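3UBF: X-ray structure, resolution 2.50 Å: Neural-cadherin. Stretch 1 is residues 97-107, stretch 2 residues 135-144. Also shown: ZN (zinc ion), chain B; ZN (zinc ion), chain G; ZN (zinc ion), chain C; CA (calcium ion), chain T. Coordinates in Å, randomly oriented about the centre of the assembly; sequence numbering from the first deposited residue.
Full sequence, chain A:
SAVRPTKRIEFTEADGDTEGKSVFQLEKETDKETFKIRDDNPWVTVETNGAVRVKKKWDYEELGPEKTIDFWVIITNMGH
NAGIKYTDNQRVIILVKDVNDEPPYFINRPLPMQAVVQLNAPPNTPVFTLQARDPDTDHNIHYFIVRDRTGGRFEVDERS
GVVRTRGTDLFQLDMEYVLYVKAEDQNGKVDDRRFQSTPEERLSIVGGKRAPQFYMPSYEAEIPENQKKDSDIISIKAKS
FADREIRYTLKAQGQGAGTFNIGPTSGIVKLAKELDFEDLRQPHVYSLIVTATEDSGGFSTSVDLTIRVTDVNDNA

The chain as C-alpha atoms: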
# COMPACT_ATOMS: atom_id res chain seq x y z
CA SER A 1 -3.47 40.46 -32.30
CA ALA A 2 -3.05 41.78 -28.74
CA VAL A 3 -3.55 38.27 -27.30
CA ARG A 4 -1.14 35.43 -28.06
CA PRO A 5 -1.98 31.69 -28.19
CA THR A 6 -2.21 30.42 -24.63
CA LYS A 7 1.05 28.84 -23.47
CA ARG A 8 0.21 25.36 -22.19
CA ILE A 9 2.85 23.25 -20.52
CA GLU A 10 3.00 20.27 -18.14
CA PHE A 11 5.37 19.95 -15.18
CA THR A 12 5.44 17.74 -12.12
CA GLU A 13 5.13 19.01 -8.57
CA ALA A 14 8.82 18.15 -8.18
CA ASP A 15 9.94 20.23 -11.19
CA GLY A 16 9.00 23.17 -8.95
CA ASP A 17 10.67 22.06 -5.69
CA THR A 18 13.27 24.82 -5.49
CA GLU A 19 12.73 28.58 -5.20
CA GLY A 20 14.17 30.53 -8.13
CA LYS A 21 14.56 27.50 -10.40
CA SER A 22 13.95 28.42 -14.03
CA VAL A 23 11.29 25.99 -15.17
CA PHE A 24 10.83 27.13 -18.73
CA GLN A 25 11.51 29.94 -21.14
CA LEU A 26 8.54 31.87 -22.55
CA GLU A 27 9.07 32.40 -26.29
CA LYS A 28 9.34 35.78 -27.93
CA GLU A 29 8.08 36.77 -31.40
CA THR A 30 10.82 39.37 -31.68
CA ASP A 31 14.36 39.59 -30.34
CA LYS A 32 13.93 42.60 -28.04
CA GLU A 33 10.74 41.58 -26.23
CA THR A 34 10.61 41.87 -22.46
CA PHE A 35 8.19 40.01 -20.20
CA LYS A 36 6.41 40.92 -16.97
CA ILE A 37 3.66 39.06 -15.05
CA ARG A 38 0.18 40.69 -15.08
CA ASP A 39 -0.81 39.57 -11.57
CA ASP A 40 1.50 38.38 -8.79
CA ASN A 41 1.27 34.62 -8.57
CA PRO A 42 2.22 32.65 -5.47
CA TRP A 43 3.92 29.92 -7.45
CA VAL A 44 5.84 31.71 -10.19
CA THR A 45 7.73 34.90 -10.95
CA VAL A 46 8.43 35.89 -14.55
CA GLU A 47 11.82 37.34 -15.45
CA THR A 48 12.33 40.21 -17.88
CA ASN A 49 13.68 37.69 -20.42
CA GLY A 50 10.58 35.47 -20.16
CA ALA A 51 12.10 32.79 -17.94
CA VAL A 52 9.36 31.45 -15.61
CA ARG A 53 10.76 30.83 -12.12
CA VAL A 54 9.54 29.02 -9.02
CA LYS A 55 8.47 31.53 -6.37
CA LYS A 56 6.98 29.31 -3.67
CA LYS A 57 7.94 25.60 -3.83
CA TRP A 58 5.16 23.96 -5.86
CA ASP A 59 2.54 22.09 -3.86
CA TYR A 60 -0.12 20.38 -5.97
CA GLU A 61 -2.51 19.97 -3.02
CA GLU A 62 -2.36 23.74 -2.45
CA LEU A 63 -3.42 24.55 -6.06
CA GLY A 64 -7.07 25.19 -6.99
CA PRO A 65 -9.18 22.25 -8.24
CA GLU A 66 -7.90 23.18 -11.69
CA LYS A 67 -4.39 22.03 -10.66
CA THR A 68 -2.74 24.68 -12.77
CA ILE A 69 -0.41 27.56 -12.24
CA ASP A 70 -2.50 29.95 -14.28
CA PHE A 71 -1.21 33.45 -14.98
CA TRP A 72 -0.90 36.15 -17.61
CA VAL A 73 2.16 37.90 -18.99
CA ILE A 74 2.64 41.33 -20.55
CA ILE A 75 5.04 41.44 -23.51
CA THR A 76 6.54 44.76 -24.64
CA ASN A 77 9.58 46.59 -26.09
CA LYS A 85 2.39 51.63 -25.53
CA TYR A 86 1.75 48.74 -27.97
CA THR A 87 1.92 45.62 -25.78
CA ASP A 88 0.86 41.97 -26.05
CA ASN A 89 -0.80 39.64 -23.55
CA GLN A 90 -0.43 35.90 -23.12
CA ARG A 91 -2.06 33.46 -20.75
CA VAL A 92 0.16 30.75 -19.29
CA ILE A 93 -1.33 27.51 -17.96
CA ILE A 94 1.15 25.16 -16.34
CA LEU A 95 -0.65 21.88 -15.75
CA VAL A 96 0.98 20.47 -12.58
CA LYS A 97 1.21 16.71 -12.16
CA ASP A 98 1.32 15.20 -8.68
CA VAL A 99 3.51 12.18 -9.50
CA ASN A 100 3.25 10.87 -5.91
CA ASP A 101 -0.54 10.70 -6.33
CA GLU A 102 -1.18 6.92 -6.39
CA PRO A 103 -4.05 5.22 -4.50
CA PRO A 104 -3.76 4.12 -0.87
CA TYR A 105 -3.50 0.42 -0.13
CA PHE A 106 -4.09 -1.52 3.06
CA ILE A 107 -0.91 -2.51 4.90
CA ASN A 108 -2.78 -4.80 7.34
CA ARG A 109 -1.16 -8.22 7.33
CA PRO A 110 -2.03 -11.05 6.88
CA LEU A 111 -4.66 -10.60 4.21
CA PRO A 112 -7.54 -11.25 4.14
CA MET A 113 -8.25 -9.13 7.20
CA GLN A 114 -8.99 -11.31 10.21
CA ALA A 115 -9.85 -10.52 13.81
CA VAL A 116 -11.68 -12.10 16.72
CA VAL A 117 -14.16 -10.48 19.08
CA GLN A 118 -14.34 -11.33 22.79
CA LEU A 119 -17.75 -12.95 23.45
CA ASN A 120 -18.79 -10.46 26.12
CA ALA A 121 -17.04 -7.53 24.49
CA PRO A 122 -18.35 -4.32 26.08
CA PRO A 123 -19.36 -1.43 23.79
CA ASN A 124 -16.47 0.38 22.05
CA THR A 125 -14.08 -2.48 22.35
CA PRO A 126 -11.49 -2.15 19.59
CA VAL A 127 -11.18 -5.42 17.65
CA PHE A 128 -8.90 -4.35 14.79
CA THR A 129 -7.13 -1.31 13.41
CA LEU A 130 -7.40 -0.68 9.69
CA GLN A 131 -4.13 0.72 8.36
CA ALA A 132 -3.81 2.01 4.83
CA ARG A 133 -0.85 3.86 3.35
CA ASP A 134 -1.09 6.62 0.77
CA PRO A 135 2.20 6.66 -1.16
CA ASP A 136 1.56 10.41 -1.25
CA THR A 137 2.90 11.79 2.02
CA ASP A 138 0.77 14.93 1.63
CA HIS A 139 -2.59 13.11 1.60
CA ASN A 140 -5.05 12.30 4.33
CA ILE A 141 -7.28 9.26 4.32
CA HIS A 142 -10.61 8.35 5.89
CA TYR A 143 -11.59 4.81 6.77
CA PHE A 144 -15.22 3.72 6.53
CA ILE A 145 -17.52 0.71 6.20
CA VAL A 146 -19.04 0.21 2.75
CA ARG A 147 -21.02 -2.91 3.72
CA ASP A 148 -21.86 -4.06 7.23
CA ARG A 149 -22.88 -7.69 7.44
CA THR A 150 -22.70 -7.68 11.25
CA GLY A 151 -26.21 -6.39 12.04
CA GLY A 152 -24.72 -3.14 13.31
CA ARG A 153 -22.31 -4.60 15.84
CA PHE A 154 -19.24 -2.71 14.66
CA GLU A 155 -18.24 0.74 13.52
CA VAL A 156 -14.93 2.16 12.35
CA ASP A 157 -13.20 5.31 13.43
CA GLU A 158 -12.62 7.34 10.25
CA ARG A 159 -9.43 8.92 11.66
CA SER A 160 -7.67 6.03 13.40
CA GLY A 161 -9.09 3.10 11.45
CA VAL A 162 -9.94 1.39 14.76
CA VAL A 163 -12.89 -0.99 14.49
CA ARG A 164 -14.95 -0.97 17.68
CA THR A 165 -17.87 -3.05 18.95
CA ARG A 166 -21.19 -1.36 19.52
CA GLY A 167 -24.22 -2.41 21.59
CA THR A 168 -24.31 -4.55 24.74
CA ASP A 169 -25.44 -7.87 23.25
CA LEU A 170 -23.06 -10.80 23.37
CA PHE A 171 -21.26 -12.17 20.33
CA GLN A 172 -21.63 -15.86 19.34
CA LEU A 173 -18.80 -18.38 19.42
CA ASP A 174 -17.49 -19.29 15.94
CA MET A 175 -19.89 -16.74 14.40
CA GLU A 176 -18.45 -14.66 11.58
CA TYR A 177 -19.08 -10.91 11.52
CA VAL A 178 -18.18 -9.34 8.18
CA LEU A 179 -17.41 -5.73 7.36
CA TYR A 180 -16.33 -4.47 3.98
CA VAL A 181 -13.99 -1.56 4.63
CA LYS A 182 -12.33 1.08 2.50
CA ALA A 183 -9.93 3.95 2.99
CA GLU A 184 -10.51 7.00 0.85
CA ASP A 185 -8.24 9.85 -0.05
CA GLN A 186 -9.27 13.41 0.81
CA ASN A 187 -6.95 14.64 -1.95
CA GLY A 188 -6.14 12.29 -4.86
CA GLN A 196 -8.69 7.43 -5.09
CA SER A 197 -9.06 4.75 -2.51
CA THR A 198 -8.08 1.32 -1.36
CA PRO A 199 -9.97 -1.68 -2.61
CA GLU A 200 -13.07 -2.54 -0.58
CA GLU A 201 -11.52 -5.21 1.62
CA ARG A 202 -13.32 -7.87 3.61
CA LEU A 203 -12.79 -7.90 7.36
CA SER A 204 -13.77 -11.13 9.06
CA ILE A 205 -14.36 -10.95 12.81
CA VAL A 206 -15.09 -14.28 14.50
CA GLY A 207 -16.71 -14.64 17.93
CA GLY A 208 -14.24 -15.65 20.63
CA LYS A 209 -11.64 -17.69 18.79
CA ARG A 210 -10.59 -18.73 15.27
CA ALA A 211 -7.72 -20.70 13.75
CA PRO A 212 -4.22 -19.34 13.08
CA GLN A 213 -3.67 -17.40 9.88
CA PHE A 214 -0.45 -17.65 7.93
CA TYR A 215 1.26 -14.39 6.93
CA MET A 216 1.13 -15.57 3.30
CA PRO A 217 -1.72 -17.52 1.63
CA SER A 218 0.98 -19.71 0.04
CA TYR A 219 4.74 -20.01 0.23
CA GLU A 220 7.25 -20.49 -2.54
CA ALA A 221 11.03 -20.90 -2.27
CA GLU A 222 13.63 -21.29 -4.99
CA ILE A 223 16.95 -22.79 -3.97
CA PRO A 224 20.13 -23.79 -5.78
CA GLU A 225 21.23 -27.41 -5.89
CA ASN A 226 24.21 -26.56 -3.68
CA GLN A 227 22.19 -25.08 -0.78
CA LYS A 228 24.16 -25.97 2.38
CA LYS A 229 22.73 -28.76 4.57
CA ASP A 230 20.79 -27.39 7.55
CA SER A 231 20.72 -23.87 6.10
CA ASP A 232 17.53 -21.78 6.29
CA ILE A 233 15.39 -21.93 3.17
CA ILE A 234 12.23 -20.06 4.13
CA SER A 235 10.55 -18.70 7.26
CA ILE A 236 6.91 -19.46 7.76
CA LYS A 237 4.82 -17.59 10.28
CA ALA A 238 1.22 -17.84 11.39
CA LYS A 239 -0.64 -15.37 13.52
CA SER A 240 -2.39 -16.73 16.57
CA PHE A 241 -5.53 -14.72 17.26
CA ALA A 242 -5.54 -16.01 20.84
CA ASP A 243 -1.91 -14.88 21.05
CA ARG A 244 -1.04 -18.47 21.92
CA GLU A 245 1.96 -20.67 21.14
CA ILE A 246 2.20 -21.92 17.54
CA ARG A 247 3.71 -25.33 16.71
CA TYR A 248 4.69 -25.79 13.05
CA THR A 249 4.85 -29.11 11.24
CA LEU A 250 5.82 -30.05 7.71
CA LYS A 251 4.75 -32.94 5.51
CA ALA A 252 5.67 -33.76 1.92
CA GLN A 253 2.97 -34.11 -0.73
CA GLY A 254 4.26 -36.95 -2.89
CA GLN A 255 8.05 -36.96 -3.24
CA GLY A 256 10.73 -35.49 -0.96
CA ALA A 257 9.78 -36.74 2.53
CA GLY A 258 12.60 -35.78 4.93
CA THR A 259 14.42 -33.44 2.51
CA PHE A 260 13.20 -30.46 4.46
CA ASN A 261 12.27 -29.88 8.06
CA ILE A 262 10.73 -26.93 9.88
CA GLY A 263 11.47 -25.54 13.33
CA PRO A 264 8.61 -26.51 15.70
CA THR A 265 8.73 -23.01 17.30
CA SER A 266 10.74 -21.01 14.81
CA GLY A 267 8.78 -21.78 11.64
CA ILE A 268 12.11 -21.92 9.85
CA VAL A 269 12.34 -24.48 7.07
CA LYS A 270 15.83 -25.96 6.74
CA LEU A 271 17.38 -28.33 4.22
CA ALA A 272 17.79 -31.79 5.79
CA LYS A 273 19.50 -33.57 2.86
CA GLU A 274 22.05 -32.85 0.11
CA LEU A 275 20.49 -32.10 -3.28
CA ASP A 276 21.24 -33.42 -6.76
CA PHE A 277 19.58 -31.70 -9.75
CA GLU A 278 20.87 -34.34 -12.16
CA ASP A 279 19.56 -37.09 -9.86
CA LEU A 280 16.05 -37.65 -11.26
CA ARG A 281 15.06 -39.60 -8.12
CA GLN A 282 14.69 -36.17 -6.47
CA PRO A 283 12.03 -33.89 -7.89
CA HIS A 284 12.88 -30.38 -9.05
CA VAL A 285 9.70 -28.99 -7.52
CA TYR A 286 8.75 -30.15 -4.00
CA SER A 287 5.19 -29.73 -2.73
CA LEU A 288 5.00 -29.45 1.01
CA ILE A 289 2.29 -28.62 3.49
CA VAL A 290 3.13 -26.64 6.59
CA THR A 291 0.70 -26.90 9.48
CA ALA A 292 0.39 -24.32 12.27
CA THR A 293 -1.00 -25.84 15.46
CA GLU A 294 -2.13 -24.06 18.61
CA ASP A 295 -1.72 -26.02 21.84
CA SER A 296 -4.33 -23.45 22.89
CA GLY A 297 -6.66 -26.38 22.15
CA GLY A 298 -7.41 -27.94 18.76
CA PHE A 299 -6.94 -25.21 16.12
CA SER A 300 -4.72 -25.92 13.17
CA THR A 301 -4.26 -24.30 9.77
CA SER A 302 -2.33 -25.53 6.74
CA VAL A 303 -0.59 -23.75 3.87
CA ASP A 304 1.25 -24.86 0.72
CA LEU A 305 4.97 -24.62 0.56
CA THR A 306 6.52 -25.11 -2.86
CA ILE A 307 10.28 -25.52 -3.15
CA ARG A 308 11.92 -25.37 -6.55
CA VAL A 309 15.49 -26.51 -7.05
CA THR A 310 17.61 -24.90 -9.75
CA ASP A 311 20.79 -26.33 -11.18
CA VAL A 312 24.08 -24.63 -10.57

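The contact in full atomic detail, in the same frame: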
# COMPACT_ATOMS: atom_id res chain seq x y z
N LYS A 97 1.47 18.11 -12.42
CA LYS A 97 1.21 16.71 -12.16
C LYS A 97 1.78 16.31 -10.80
O LYS A 97 2.95 16.52 -10.52
CB LYS A 97 1.79 15.84 -13.29
CG LYS A 97 0.76 15.15 -14.19
CD LYS A 97 -0.36 16.08 -14.70
CE LYS A 97 -1.38 15.32 -15.57
NZ LYS A 97 -2.00 14.09 -14.92
N ASP A 98 0.91 15.75 -9.96
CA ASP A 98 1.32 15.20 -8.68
C ASP A 98 1.74 13.76 -8.92
O ASP A 98 0.89 12.86 -8.99
CB ASP A 98 0.14 15.27 -7.71
CG ASP A 98 0.55 15.08 -6.28
OD1 ASP A 98 1.76 14.91 -6.01
OD2 ASP A 98 -0.34 15.09 -5.40
N VAL A 99 3.04 13.52 -9.08
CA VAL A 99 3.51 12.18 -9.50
C VAL A 99 3.57 11.17 -8.33
O VAL A 99 3.79 9.98 -8.54
CB VAL A 99 4.85 12.23 -10.32
N ASN A 100 3.33 11.68 -7.12
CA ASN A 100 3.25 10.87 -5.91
C ASN A 100 1.81 10.35 -5.72
O ASN A 100 1.55 9.46 -4.89
CB ASN A 100 3.64 11.72 -4.69
CG ASN A 100 4.85 12.66 -4.94
OD1 ASN A 100 5.08 13.14 -6.06
ND2 ASN A 100 5.60 12.93 -3.88
N ASP A 101 0.89 10.91 -6.50
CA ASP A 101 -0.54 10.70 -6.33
C ASP A 101 -0.99 9.33 -6.87
O ASP A 101 -1.53 9.24 -7.97
CB ASP A 101 -1.30 11.84 -7.04
CG ASP A 101 -2.75 11.98 -6.57
OD1 ASP A 101 -3.24 11.11 -5.82
OD2 ASP A 101 -3.41 12.98 -6.96
N GLU A 102 -0.75 8.29 -6.09
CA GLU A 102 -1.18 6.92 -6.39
C GLU A 102 -2.04 6.42 -5.22
O GLU A 102 -1.84 6.85 -4.07
CB GLU A 102 0.03 6.01 -6.61
CG GLU A 102 0.68 6.10 -8.00
CD GLU A 102 2.18 5.81 -7.99
OE1 GLU A 102 2.79 5.96 -6.90
OE2 GLU A 102 2.77 5.46 -9.06
N PRO A 103 -3.02 5.51 -5.50
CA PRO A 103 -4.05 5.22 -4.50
C PRO A 103 -3.49 4.58 -3.25
O PRO A 103 -2.51 3.84 -3.33
CB PRO A 103 -4.97 4.23 -5.22
CG PRO A 103 -4.66 4.40 -6.68
CD PRO A 103 -3.20 4.71 -6.71
N PRO A 104 -4.13 4.83 -2.08
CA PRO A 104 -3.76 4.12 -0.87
C PRO A 104 -4.01 2.62 -1.01
O PRO A 104 -4.80 2.17 -1.85
CB PRO A 104 -4.68 4.71 0.20
CG PRO A 104 -5.82 5.27 -0.54
CD PRO A 104 -5.28 5.73 -1.86
N TYR A 105 -3.31 1.85 -0.19
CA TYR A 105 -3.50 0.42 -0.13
C TYR A 105 -3.42 0.03 1.33
O TYR A 105 -2.71 0.68 2.11
CB TYR A 105 -2.44 -0.31 -0.95
CG TYR A 105 -1.05 0.16 -0.69
CD1 TYR A 105 -0.22 -0.50 0.22
CD2 TYR A 105 -0.55 1.28 -1.33
CE1 TYR A 105 1.05 -0.06 0.47
CE2 TYR A 105 0.73 1.74 -1.07
CZ TYR A 105 1.52 1.07 -0.17
OH TYR A 105 2.79 1.54 0.05
N PHE A 106 -4.16 -1.00 1.70
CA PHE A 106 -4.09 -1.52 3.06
C PHE A 106 -2.75 -2.19 3.30
O PHE A 106 -2.26 -2.95 2.44
CB PHE A 106 -5.23 -2.49 3.31
CG PHE A 106 -6.57 -1.80 3.44
CD1 PHE A 106 -7.53 -1.93 2.44
CD2 PHE A 106 -6.87 -1.02 4.56
CE1 PHE A 106 -8.75 -1.30 2.55
CE2 PHE A 106 -8.09 -0.37 4.68
CZ PHE A 106 -9.03 -0.51 3.68
N ILE A 107 -2.14 -1.85 4.43
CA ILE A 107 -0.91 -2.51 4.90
C ILE A 107 -1.16 -3.53 6.01
O ILE A 107 -0.23 -4.21 6.44
CB ILE A 107 0.21 -1.50 5.30
CG1 ILE A 107 -0.20 -0.65 6.50
CG2 ILE A 107 0.55 -0.61 4.12
CD1 ILE A 107 0.92 0.25 7.04
N PRO A 135 0.82 6.39 -0.74
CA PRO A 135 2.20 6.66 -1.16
C PRO A 135 2.48 8.15 -1.24
O PRO A 135 3.65 8.56 -1.16
CB PRO A 135 2.32 5.99 -2.54
CG PRO A 135 0.92 5.67 -2.97
CD PRO A 135 0.13 5.49 -1.69
N ASP A 136 1.43 8.96 -1.39
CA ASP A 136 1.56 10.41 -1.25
C ASP A 136 1.51 10.86 0.20
O ASP A 136 0.47 10.83 0.88
CB ASP A 136 0.54 11.16 -2.11
CG ASP A 136 0.96 12.60 -2.38
OD1 ASP A 136 1.62 13.21 -1.51
OD2 ASP A 136 0.63 13.12 -3.46
N THR A 137 2.66 11.31 0.67
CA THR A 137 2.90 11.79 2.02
C THR A 137 2.03 12.99 2.43
O THR A 137 1.83 13.25 3.61
CB THR A 137 4.41 12.11 2.13
OG1 THR A 137 5.06 10.99 2.74
CG2 THR A 137 4.72 13.40 2.91
N ASP A 138 1.48 13.67 1.43
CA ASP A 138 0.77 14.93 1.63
C ASP A 138 -0.75 14.75 1.64
O ASP A 138 -1.50 15.72 1.58
CB ASP A 138 1.17 15.90 0.50
CG ASP A 138 1.26 17.32 0.98
OD1 ASP A 138 1.10 17.54 2.20
OD2 ASP A 138 1.50 18.23 0.14
N HIS A 139 -1.18 13.49 1.71
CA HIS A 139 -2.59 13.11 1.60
C HIS A 139 -3.11 12.63 2.92
O HIS A 139 -2.37 12.08 3.72
CB HIS A 139 -2.75 11.99 0.58
CG HIS A 139 -2.67 12.44 -0.84
ND1 HIS A 139 -3.21 11.72 -1.88
CD2 HIS A 139 -2.10 13.54 -1.40
CE1 HIS A 139 -2.99 12.36 -3.01
NE2 HIS A 139 -2.31 13.46 -2.75
N ASN A 140 -4.40 12.83 3.15
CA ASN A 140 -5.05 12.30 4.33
C ASN A 140 -6.14 11.35 3.90
O ASN A 140 -6.76 11.57 2.87
CB ASN A 140 -5.58 13.43 5.21
CG ASN A 140 -4.47 14.30 5.74
OD1 ASN A 140 -3.62 13.84 6.53
ND2 ASN A 140 -4.43 15.57 5.30
N ILE A 141 -6.33 10.29 4.67
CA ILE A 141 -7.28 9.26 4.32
C ILE A 141 -8.33 9.06 5.40
O ILE A 141 -8.07 9.27 6.60
CB ILE A 141 -6.59 7.91 4.00
CG1 ILE A 141 -5.85 7.36 5.22
CG2 ILE A 141 -5.66 8.05 2.78
CD1 ILE A 141 -5.12 6.04 4.95
N HIS A 142 -9.53 8.68 4.97
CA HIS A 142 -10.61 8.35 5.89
C HIS A 142 -11.02 6.90 5.69
O HIS A 142 -11.24 6.46 4.56
CB HIS A 142 -11.83 9.25 5.69
CG HIS A 142 -11.61 10.67 6.08
ND1 HIS A 142 -12.58 11.64 5.92
CD2 HIS A 142 -10.53 11.31 6.60
CE1 HIS A 142 -12.11 12.81 6.33
NE2 HIS A 142 -10.87 12.63 6.75
N TYR A 143 -11.12 6.17 6.79
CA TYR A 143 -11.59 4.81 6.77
C TYR A 143 -13.09 4.79 7.00
O TYR A 143 -13.61 5.54 7.81
CB TYR A 143 -10.91 4.00 7.86
CG TYR A 143 -9.40 4.02 7.82
CD1 TYR A 143 -8.68 5.02 8.47
CD2 TYR A 143 -8.70 3.02 7.14
CE1 TYR A 143 -7.30 5.03 8.45
CE2 TYR A 143 -7.32 3.03 7.12
CZ TYR A 143 -6.64 4.04 7.77
OH TYR A 143 -5.27 4.06 7.75
N PHE A 144 -13.79 3.91 6.30
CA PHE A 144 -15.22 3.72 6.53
C PHE A 144 -15.71 2.36 6.07
O PHE A 144 -15.04 1.67 5.31
CB PHE A 144 -16.05 4.84 5.88
CG PHE A 144 -15.81 5.00 4.40
CD1 PHE A 144 -16.60 4.32 3.48
CD2 PHE A 144 -14.83 5.86 3.93
CE1 PHE A 144 -16.40 4.49 2.11
CE2 PHE A 144 -14.62 6.05 2.56
CZ PHE A 144 -15.40 5.35 1.65
ZN ZN B . 0.70 15.10 -3.68
ZN ZN G . -3.71 9.78 -2.03
ZN ZN C . -14.66 10.92 6.00
CA CA T . 2.21 17.73 -2.48
O HOH W 1 2.22 15.42 -3.48
O HOH W 2 4.33 18.36 -1.93

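No hydrogen bond crosses between the two stretches; a shared zinc ion and a run of apolar contacts join them, burying 472 Å² summed over both sides.

Pro135 opens stretch 2 and has 103 Å² covered, the largest share of any residue in either stretch. Its CA-to-CB bond points toward stretch 1, and its ring packs against the Glu102-Tyr105 segment: CG lies 3.2 Å from Glu102 O and 3.8 Å from Glu102 CB, while CD lies 3.5 Å from Pro103 O and 3.8 Å from Tyr105 CE2. Tyr105 starts away from stretch 2, yet its p rotamer (chi1 48°) brings the ring back to an oblique approach on Pro135. A compact, rigid ring suits this site, where the contacts are with backbone carbonyls and carbon.

Asp136 carries the polar link. Its OD2 binds the zinc ion of chain B at 2.0 Å, and Asp98 binds the same ion through OD2 at 2.0 Å and OD1 at 2.6 Å. The separation of 2.9 Å between Asp98 OD2 and Asp136 OD2 would be unfavourable for two bare carboxylates; the metal between them accounts for it. Both side chains adopt t rotamers, and each CA-to-CB bond points toward the other stretch. The other oxygen, Asp136 OD1, accepts a hydrogen bond from Asp138 N (3.0 Å, 161°) and a weak one from water 1 (3.0 Å), which is also a zinc ligand. Asp136 CB additionally rests 3.4 Å from Asn100 O, at the turn running from Asp98 to Asp101.

A second type I turn, Asp136 to His139, is closed by His139 N to Asp136 O at 3.2 Å. Within it, Asp138 OD2 binds calcium at 2.8 Å; water 1, 2.5 Å from the calcium ion, connects that site to the zinc.

The CA-to-CB bond of buried His139 points toward stretch 1. Asp101 OD1 and Asp98 OD2 lie at its ring edge, near the plane, 3.1 Å from CE1 and 3.7 Å from NE2 respectively. Its ND1 binds the zinc ion of chain G at 2.0 Å, so an imidazole can meet carboxylates along one edge while coordinating metal.

Beyond Asn140, which makes no contact, the interface becomes apolar. The CA-to-CB bond of Ile141 points toward stretch 1, and its CG2 sits 4.3 Å from Pro104 CB. The Tyr143 ring then meets buried Phe106 edge to edge, CD2 to CE2 at 4.2 Å: both CA-to-CB bonds point sideways, and the ring ends come nearer across backbones 10.5 Å apart at CA.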